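Serine-threonine phosphatase 2C (Toxoplasma gondii, PDB 2I44) probably removes phosphate from phosphoserine and phosphothreonine of proteins as a metal-dependent PP2C-family phosphatase, and binds two calcium ions in this crystal. Local coordinates at residues D5-T9 with V76-I80; E37-C43 with F55-G61; P291-V296 with I313-F319. All coordinates share one frame. Residue numbers count along the deposited sequence, not the author numbering.

Contact 1 (D5-T9 with V76-I80)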
loop_
_atom_site.group_PDB
_atom_site.type_symbol
_atom_site.label_atom_id
_atom_site.label_comp_id
_atom_site.label_asym_id
_atom_site.label_seq_id
_atom_site.Cartn_x
_atom_site.Cartn_y
_atom_site.Cartn_z
ATOM N N ASP A 5 10.105 12.397 18.507
ATOM C CA ASP A 5 10.944 12.254 17.283
ATOM C C ASP A 5 10.126 11.798 16.071
ATOM O O ASP A 5 10.454 12.127 14.929
ATOM C CB ASP A 5 12.077 11.262 17.541
ATOM C CG ASP A 5 13.096 11.244 16.420
ATOM O OD1 ASP A 5 13.600 12.331 16.061
ATOM O OD2 ASP A 5 13.399 10.148 15.899
ATOM N N VAL A 6 9.065 11.038 16.317
ATOM C CA VAL A 6 8.206 10.564 15.237
ATOM C C VAL A 6 6.906 11.365 15.264
ATOM O O VAL A 6 6.259 11.469 16.304
ATOM C CB VAL A 6 7.861 9.056 15.402
ATOM C CG1 VAL A 6 6.910 8.613 14.297
ATOM C CG2 VAL A 6 9.123 8.222 15.368
ATOM N N PRO A 7 6.505 11.936 14.118
ATOM C CA PRO A 7 5.267 12.720 14.052
ATOM C C PRO A 7 4.044 11.844 14.325
ATOM O O PRO A 7 4.025 10.658 13.980
ATOM C CB PRO A 7 5.269 13.256 12.625
ATOM C CG PRO A 7 6.732 13.286 12.267
ATOM C CD PRO A 7 7.223 11.987 12.835
ATOM N N PRO A 8 3.009 12.418 14.949
ATOM C CA PRO A 8 1.798 11.652 15.250
ATOM C C PRO A 8 1.199 10.972 14.019
ATOM O O PRO A 8 1.169 11.548 12.930
ATOM C CB PRO A 8 0.868 12.703 15.862
ATOM C CG PRO A 8 1.354 13.990 15.259
ATOM C CD PRO A 8 2.843 13.832 15.317
ATOM N N THR A 9 0.742 9.736 14.198
ATOM C CA THR A 9 0.138 8.971 13.120
ATOM C C THR A 9 -1.250 8.483 13.514
ATOM O O THR A 9 -1.567 8.357 14.698
ATOM C CB THR A 9 1.008 7.739 12.730
ATOM O OG1 THR A 9 1.308 6.966 13.898
ATOM C CG2 THR A 9 2.304 8.182 12.072
ATOM N N VAL A 76 6.695 5.044 9.048
ATOM C CA VAL A 76 7.023 6.448 9.245
ATOM C C VAL A 76 8.382 6.606 9.940
ATOM O O VAL A 76 9.232 7.380 9.480
ATOM C CB VAL A 76 5.894 7.190 10.010
ATOM C CG1 VAL A 76 6.330 8.598 10.369
ATOM C CG2 VAL A 76 4.655 7.268 9.123
ATOM N N PRO A 77 8.624 5.864 11.036
ATOM C CA PRO A 77 9.924 6.003 11.705
ATOM C C PRO A 77 11.091 5.671 10.768
ATOM O O PRO A 77 12.086 6.400 10.718
ATOM C CB PRO A 77 9.814 5.026 12.872
ATOM C CG PRO A 77 8.350 5.088 13.202
ATOM C CD PRO A 77 7.716 5.021 11.833
ATOM N N GLN A 78 10.969 4.583 10.017
ATOM C CA GLN A 78 12.027 4.198 9.092
ATOM C C GLN A 78 12.192 5.229 7.977
ATOM O O GLN A 78 13.308 5.525 7.550
ATOM C CB GLN A 78 11.731 2.826 8.477
ATOM C CG GLN A 78 11.965 1.645 9.410
ATOM C CD GLN A 78 13.427 1.487 9.815
ATOM O OE1 GLN A 78 14.321 2.079 9.212
ATOM N NE2 GLN A 78 13.674 0.670 10.832
ATOM N N LEU A 79 11.075 5.775 7.505
ATOM C CA LEU A 79 11.117 6.766 6.437
ATOM C C LEU A 79 11.944 7.984 6.826
ATOM O O LEU A 79 12.899 8.339 6.137
ATOM C CB LEU A 79 9.701 7.223 6.068
ATOM C CG LEU A 79 9.618 8.415 5.110
ATOM C CD1 LEU A 79 10.222 8.032 3.764
ATOM C CD2 LEU A 79 8.170 8.837 4.933
ATOM N N ILE A 80 11.584 8.614 7.937
ATOM C CA ILE A 80 12.283 9.809 8.367
ATOM C C ILE A 80 13.688 9.578 8.934
ATOM O O ILE A 80 14.434 10.531 9.134
ATOM C CB ILE A 80 11.424 10.615 9.374
ATOM C CG1 ILE A 80 11.218 9.820 10.657
ATOM C CG2 ILE A 80 10.070 10.946 8.744
ATOM C CD1 ILE A 80 10.309 10.522 11.652
#
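On the outer layer of the PP2C alpha-beta-beta-alpha sandwich, the irregular N-terminal segment 5-9 lies along the last turn of helix 66-80, a surface contact that buries 238 Å² in all. Asp5 contributes its backbone: its O sits 3.7 Å from CD1 of Ile80. Val6 turns its side chain toward the helix, in closest register with Pro77 (Val6 CA to Pro77 CA 6.0 Å). Both of its methyls reach Pro77, Val6 CG2 lying 3.9 Å from Pro77 CG, and Val6 CG1 is also 4.0 Å from Val76 CG1. Pro7 makes contact through CD, 3.6 Å from CD1 of Ile80 and 4.3 Å from CG1 of Val76, and it also touches Cys43 of strand 38-43. Pro8 points away from the helix, and the extended backbone brings Thr9 round to face it again; Thr9 likewise touches Cys43, so the segment runs over both helix and sheet. Val76 and Ile80, one turn apart (Ile80 N to Val76 O 3.1 Å), offer their side chains to the segment, and only van der Waals contacts join the two. Val76 also touches Phe55 of strand 53-62. At the far end, CG2 of Thr9 lies 3.9 Å from CG2 of Val76.

Contact 2 (E37-C43 with F55-G61); sequences EDRFTLC and FFGVFDG. With CA (calcium ion), chain E; CA (calcium ion), chain D.
Phe40 and Val58 form the middle of this antiparallel contact, Phe40 CA 4.1 Å from Val58 CA and Phe40 CB 4.3 Å from Val58 CG2. On the same face Leu42 CG packs 3.9 Å from Phe56 CD1, and Met316 covers these two; both pairs are non-hydrogen-bonded. On the other face Arg39, Thr41, Phe55 and Phe59 meet helix 66-80 (Arg39 NE salt-bridged to Glu69, Thr41 OG1 bonded to Lys72 O), and Cys43 faces segment 5-9. The extended backbones, axes 4.4 Å apart at 167°, pair as a beta hairpin in one of the two central sheets of the PP2C sandwich. Arg39-Phe59, Thr41-Gly57 and Cys43-Phe55 are hydrogen-bonded pairs. Phe59 N lies 2.7 Å from Arg39 O. Gly61 N donates to Glu37 O at 2.9 Å. Asp38-Asp60 is non-hydrogen-bonded (Asp38 CA to Asp60 CA 4.6 Å), and Asp38 OD2 hydrogen-bonds to Thr314 OG1. Here lies the family's characteristic binuclear metal centre: Asp60 (chi1 t) bridges two calcium ions, OD1 and Gly61 O each 2.2 Å from that of chain E, OD2 2.2 Å from that of chain D, which Asp266 and Asp311 also bind. Water 3 bridges both ions; water 1, on the chain E ion, donates to Glu37 OE1.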
loop_
_atom_site.group_PDB
_atom_site.type_symbol
_atom_site.label_atom_id
_atom_site.label_comp_id
_atom_site.label_asym_id
_atom_site.label_seq_id
_atom_site.Cartn_x
_atom_site.Cartn_y
_atom_site.Cartn_z
ATOM N N GLU A 37 -7.421 -8.432 8.974
ATOM C CA GLU A 37 -5.986 -8.362 8.755
ATOM C C GLU A 37 -5.520 -7.158 7.946
ATOM O O GLU A 37 -4.352 -7.074 7.565
ATOM C CB GLU A 37 -5.511 -9.670 8.119
ATOM C CG GLU A 37 -6.097 -10.887 8.827
ATOM C CD GLU A 37 -5.388 -12.188 8.507
ATOM O OE1 GLU A 37 -5.048 -12.418 7.325
ATOM O OE2 GLU A 37 -5.188 -12.994 9.444
ATOM N N ASP A 38 -6.436 -6.234 7.682
ATOM C CA ASP A 38 -6.106 -5.008 6.966
ATOM C C ASP A 38 -5.649 -4.003 8.021
ATOM O O ASP A 38 -6.185 -3.974 9.137
ATOM C CB ASP A 38 -7.341 -4.426 6.268
ATOM C CG ASP A 38 -7.540 -4.949 4.855
ATOM O OD1 ASP A 38 -6.841 -5.902 4.442
ATOM O OD2 ASP A 38 -8.425 -4.397 4.159
ATOM N N ARG A 39 -4.668 -3.183 7.669
ATOM C CA ARG A 39 -4.161 -2.151 8.564
ATOM C C ARG A 39 -3.882 -0.893 7.741
ATOM O O ARG A 39 -3.896 -0.933 6.510
ATOM C CB ARG A 39 -2.891 -2.633 9.273
ATOM C CG ARG A 39 -3.139 -3.744 10.297
ATOM C CD ARG A 39 -3.988 -3.243 11.468
ATOM N NE ARG A 39 -4.117 -4.242 12.529
ATOM C CZ ARG A 39 -4.891 -5.325 12.471
ATOM N NH1 ARG A 39 -5.631 -5.572 11.397
ATOM N NH2 ARG A 39 -4.914 -6.175 13.489
ATOM N N PHE A 40 -3.635 0.224 8.411
ATOM C CA PHE A 40 -3.369 1.463 7.696
ATOM C C PHE A 40 -2.691 2.495 8.584
ATOM O O PHE A 40 -2.727 2.405 9.815
ATOM C CB PHE A 40 -4.674 2.023 7.128
ATOM C CG PHE A 40 -5.752 2.219 8.157
ATOM C CD1 PHE A 40 -5.712 3.300 9.030
ATOM C CD2 PHE A 40 -6.816 1.329 8.245
ATOM C CE1 PHE A 40 -6.715 3.497 9.971
ATOM C CE2 PHE A 40 -7.827 1.518 9.188
ATOM C CZ PHE A 40 -7.775 2.604 10.052
ATOM N N THR A 41 -2.094 3.490 7.944
ATOM C CA THR A 41 -1.370 4.522 8.654
ATOM C C THR A 41 -1.491 5.842 7.915
ATOM O O THR A 41 -1.338 5.895 6.699
ATOM C CB THR A 41 0.122 4.135 8.770
ATOM O OG1 THR A 41 0.243 2.932 9.545
ATOM C CG2 THR A 41 0.933 5.260 9.418
ATOM N N LEU A 42 -1.788 6.904 8.653
ATOM C CA LEU A 42 -1.897 8.225 8.066
ATOM C C LEU A 42 -1.173 9.227 8.957
ATOM O O LEU A 42 -1.499 9.365 10.135
ATOM C CB LEU A 42 -3.372 8.628 7.902
ATOM C CG LEU A 42 -3.657 9.894 7.077
ATOM C CD1 LEU A 42 -5.125 9.956 6.710
ATOM C CD2 LEU A 42 -3.256 11.128 7.850
ATOM N N CYS A 43 -0.178 9.906 8.396
ATOM C CA CYS A 43 0.575 10.917 9.136
ATOM C C CYS A 43 0.263 12.279 8.503
ATOM O O CYS A 43 0.877 12.668 7.515
ATOM C CB CYS A 43 2.073 10.624 9.055
ATOM S SG CYS A 43 3.089 11.667 10.132
ATOM N N PHE A 55 1.990 11.405 4.989
ATOM C CA PHE A 55 2.242 10.009 4.632
ATOM C C PHE A 55 0.920 9.248 4.633
ATOM O O PHE A 55 0.081 9.446 5.512
ATOM C CB PHE A 55 3.187 9.350 5.638
ATOM C CG PHE A 55 3.389 7.878 5.399
ATOM C CD1 PHE A 55 4.367 7.428 4.517
ATOM C CD2 PHE A 55 2.585 6.940 6.038
ATOM C CE1 PHE A 55 4.545 6.068 4.278
ATOM C CE2 PHE A 55 2.754 5.575 5.804
ATOM C CZ PHE A 55 3.734 5.139 4.924
ATOM N N PHE A 56 0.749 8.376 3.646
ATOM C CA PHE A 56 -0.464 7.577 3.532
ATOM C C PHE A 56 -0.081 6.128 3.286
ATOM O O PHE A 56 0.714 5.841 2.394
ATOM C CB PHE A 56 -1.317 8.088 2.371
ATOM C CG PHE A 56 -1.711 9.528 2.504
ATOM C CD1 PHE A 56 -2.779 9.900 3.317
ATOM C CD2 PHE A 56 -0.991 10.521 1.845
ATOM C CE1 PHE A 56 -3.123 11.253 3.472
ATOM C CE2 PHE A 56 -1.329 11.872 1.995
ATOM C CZ PHE A 56 -2.395 12.236 2.809
ATOM N N GLY A 57 -0.662 5.216 4.057
ATOM C CA GLY A 57 -0.344 3.809 3.883
ATOM C C GLY A 57 -1.472 2.867 4.265
ATOM O O GLY A 57 -2.160 3.076 5.261
ATOM N N VAL A 58 -1.667 1.835 3.454
ATOM C CA VAL A 58 -2.689 0.831 3.700
ATOM C C VAL A 58 -1.993 -0.516 3.551
ATOM O O VAL A 58 -1.177 -0.700 2.644
ATOM C CB VAL A 58 -3.852 0.955 2.688
ATOM C CG1 VAL A 58 -4.831 -0.201 2.868
ATOM C CG2 VAL A 58 -4.570 2.282 2.885
ATOM N N PHE A 59 -2.315 -1.462 4.427
ATOM C CA PHE A 59 -1.643 -2.760 4.393
ATOM C C PHE A 59 -2.569 -3.963 4.472
ATOM O O PHE A 59 -3.323 -4.111 5.433
ATOM C CB PHE A 59 -0.637 -2.816 5.550
ATOM C CG PHE A 59 0.176 -1.561 5.702
ATOM C CD1 PHE A 59 1.289 -1.335 4.898
ATOM C CD2 PHE A 59 -0.203 -0.581 6.619
ATOM C CE1 PHE A 59 2.014 -0.153 5.001
ATOM C CE2 PHE A 59 0.517 0.607 6.731
ATOM C CZ PHE A 59 1.629 0.820 5.918
ATOM N N ASP A 60 -2.506 -4.830 3.464
ATOM C CA ASP A 60 -3.337 -6.037 3.444
ATOM C C ASP A 60 -2.527 -7.219 3.975
ATOM O O ASP A 60 -1.700 -7.797 3.266
ATOM C CB ASP A 60 -3.824 -6.341 2.014
ATOM C CG ASP A 60 -4.843 -7.485 1.958
ATOM O OD1 ASP A 60 -5.055 -8.164 2.986
ATOM O OD2 ASP A 60 -5.429 -7.705 0.868
ATOM N N GLY A 61 -2.770 -7.581 5.231
ATOM C CA GLY A 61 -2.055 -8.698 5.814
ATOM C C GLY A 61 -2.661 -10.033 5.435
ATOM O O GLY A 61 -3.817 -10.105 5.009
HETATM CA CA CA E . -5.665 -10.116 3.817
HETATM CA CA CA D . -7.314 -8.886 0.942
HETATM O O HOH W 1 -6.350 -11.679 5.317
HETATM O O HOH W 2 -8.124 -6.989 2.008
HETATM O O HOH W 3 -7.405 -10.086 2.661
HETATM O O HOH W 4 -6.266 -10.116 -0.118
HETATM O O HOH W 5 -4.809 -11.260 1.983
#

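Contact 3 (P291-V296 with I313-F319); sequences PAQALV and ITAMTVF
Leu295 lies over Ala315 and Thr317, its CD1 4.0 Å from Ala315 CB and 3.6 Å from Thr317 CG2, with chi1 m and chi2 t. It belongs to the first turns of helix 291-305, whose segment 291-296 crosses 313-319 at 145° with the axes 7.3 Å apart. The strand is fully extended, so Ile313, Ala315, Thr317 and Phe319 face the helix while Thr314 and Met316 point away, to the neighbouring sheet. Closest approach is at Ala292, where Ala292 CB is 3.4 Å from Ala315 O. Val296 (chi1 t) places CG2 4.1 Å from both Ile313 CG2 and Ala315 CB. At the other end, Pro291 CG is 3.6 Å from Phe319 CE2 (Phe319 chi1 m), and Pro291 CB is 3.6 Å from Thr317 OG1. This is a helix-on-sheet layer of the PP2C sandwich. No hydrogen bond joins the two segments, so the contact rests on close, largely apolar van der Waals packing, the small side chains allowing Ala292 CA within 5.3 Å of Ala315 CA.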
loop_
_atom_site.group_PDB
_atom_site.type_symbol
_atom_site.label_atom_id
_atom_site.label_comp_id
_atom_site.label_asym_id
_atom_site.label_seq_id
_atom_site.Cartn_x
_atom_site.Cartn_y
_atom_site.Cartn_z
ATOM N N PRO A 291 -16.622 9.610 1.964
ATOM C CA PRO A 291 -16.116 8.956 0.751
ATOM C C PRO A 291 -15.566 7.547 0.963
ATOM O O PRO A 291 -15.873 6.632 0.204
ATOM C CB PRO A 291 -15.040 9.923 0.259
ATOM C CG PRO A 291 -15.489 11.248 0.812
ATOM C CD PRO A 291 -15.906 10.872 2.203
ATOM N N ALA A 292 -14.744 7.384 1.993
ATOM C CA ALA A 292 -14.144 6.088 2.290
ATOM C C ALA A 292 -15.201 5.090 2.744
ATOM O O ALA A 292 -15.141 3.910 2.403
ATOM C CB ALA A 292 -13.063 6.237 3.365
ATOM N N GLN A 293 -16.171 5.559 3.519
ATOM C CA GLN A 293 -17.217 4.666 3.984
ATOM C C GLN A 293 -18.096 4.285 2.803
ATOM O O GLN A 293 -18.559 3.148 2.698
ATOM C CB GLN A 293 -18.057 5.338 5.067
ATOM C CG GLN A 293 -19.139 4.443 5.643
ATOM C CD GLN A 293 -20.054 5.195 6.581
ATOM O OE1 GLN A 293 -20.645 6.206 6.205
ATOM N NE2 GLN A 293 -20.177 4.709 7.806
ATOM N N ALA A 294 -18.321 5.242 1.911
ATOM C CA ALA A 294 -19.143 4.989 0.736
ATOM C C ALA A 294 -18.508 3.865 -0.084
ATOM O O ALA A 294 -19.195 2.946 -0.522
ATOM C CB ALA A 294 -19.272 6.255 -0.104
ATOM N N LEU A 295 -17.194 3.936 -0.275
ATOM C CA LEU A 295 -16.481 2.913 -1.036
ATOM C C LEU A 295 -16.614 1.532 -0.402
ATOM O O LEU A 295 -16.803 0.540 -1.102
ATOM C CB LEU A 295 -14.997 3.274 -1.159
ATOM C CG LEU A 295 -14.640 4.369 -2.163
ATOM C CD1 LEU A 295 -13.176 4.746 -2.038
ATOM C CD2 LEU A 295 -14.948 3.873 -3.564
ATOM N N VAL A 296 -16.513 1.463 0.921
ATOM C CA VAL A 296 -16.617 0.177 1.599
ATOM C C VAL A 296 -18.048 -0.371 1.604
ATOM O O VAL A 296 -18.273 -1.533 1.256
ATOM C CB VAL A 296 -16.093 0.260 3.060
ATOM C CG1 VAL A 296 -16.356 -1.055 3.794
ATOM C CG2 VAL A 296 -14.597 0.574 3.059
ATOM N N ILE A 313 -12.055 -5.185 3.817
ATOM C CA ILE A 313 -12.067 -4.062 2.888
ATOM C C ILE A 313 -11.630 -2.804 3.614
ATOM O O ILE A 313 -12.157 -2.472 4.672
ATOM C CB ILE A 313 -13.475 -3.805 2.301
ATOM C CG1 ILE A 313 -14.086 -5.110 1.789
ATOM C CG2 ILE A 313 -13.377 -2.799 1.153
ATOM C CD1 ILE A 313 -15.525 -4.970 1.318
ATOM N N THR A 314 -10.659 -2.109 3.037
ATOM C CA THR A 314 -10.149 -0.876 3.610
ATOM C C THR A 314 -9.953 0.146 2.507
ATOM O O THR A 314 -9.371 -0.155 1.458
ATOM C CB THR A 314 -8.807 -1.108 4.330
ATOM O OG1 THR A 314 -9.027 -1.936 5.477
ATOM C CG2 THR A 314 -8.187 0.210 4.778
ATOM N N ALA A 315 -10.445 1.355 2.748
ATOM C CA ALA A 315 -10.317 2.429 1.780
ATOM C C ALA A 315 -9.899 3.721 2.481
ATOM O O ALA A 315 -10.408 4.058 3.546
ATOM C CB ALA A 315 -11.635 2.632 1.041
HETATM N N MSE A 316 -8.944 4.419 1.882
HETATM C CA MSE A 316 -8.450 5.679 2.411
HETATM C C MSE A 316 -8.572 6.644 1.240
HETATM O O MSE A 316 -7.955 6.435 0.198
HETATM C CB MSE A 316 -6.978 5.540 2.839
HETATM C CG MSE A 316 -6.361 6.800 3.456
HETATM SE SE MSE A 316 -4.471 6.589 3.927
HETATM C CE MSE A 316 -4.697 5.701 5.625
ATOM N N THR A 317 -9.388 7.681 1.403
ATOM C CA THR A 317 -9.593 8.670 0.353
ATOM C C THR A 317 -8.899 9.991 0.670
ATOM O O THR A 317 -8.995 10.502 1.782
ATOM C CB THR A 317 -11.103 8.937 0.131
ATOM O OG1 THR A 317 -11.745 9.189 1.389
ATOM C CG2 THR A 317 -11.763 7.737 -0.535
ATOM N N VAL A 318 -8.199 10.537 -0.318
ATOM C CA VAL A 318 -7.483 11.794 -0.147
ATOM C C VAL A 318 -7.876 12.762 -1.262
ATOM O O VAL A 318 -7.659 12.487 -2.438
ATOM C CB VAL A 318 -5.951 11.569 -0.193
ATOM C CG1 VAL A 318 -5.221 12.884 0.035
ATOM C CG2 VAL A 318 -5.543 10.534 0.853
ATOM N N PHE A 319 -8.464 13.893 -0.888
ATOM C CA PHE A 319 -8.875 14.889 -1.873
ATOM C C PHE A 319 -7.932 16.081 -1.792
ATOM O O PHE A 319 -7.853 16.755 -0.766
ATOM C CB PHE A 319 -10.317 15.339 -1.608
ATOM C CG PHE A 319 -11.343 14.256 -1.819
ATOM C CD1 PHE A 319 -11.960 14.092 -3.057
ATOM C CD2 PHE A 319 -11.673 13.385 -0.784
ATOM C CE1 PHE A 319 -12.890 13.078 -3.262
ATOM C CE2 PHE A 319 -12.605 12.365 -0.978
ATOM C CZ PHE A 319 -13.214 12.210 -2.218
#

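How the contacts relate
From the N terminus, segment 5-9 meets 76-80, so contact 1 closes a long loop in which contact 2 is nested; contact 2 itself closes the short hairpin loop between Cys43 and Phe55. The two touch: Val76 CG2 lies 3.7 Å from Phe55 CD2, and Pro8 O 3.4 Å from Cys43 SG. Contact 3 follows in series near the C terminus, closing a loop between 291-296 and 313-319. It meets contact 2 across the interface of the two sheets, where Asp38 OD2 and Thr314 OG1 are 2.9 Å apart, a probable hydrogen bond, and Phe56 CE1 is 3.6 Å from Val318 CG2. Together the three run through the sandwich from outer helix, through both sheets, to the opposite helix layer.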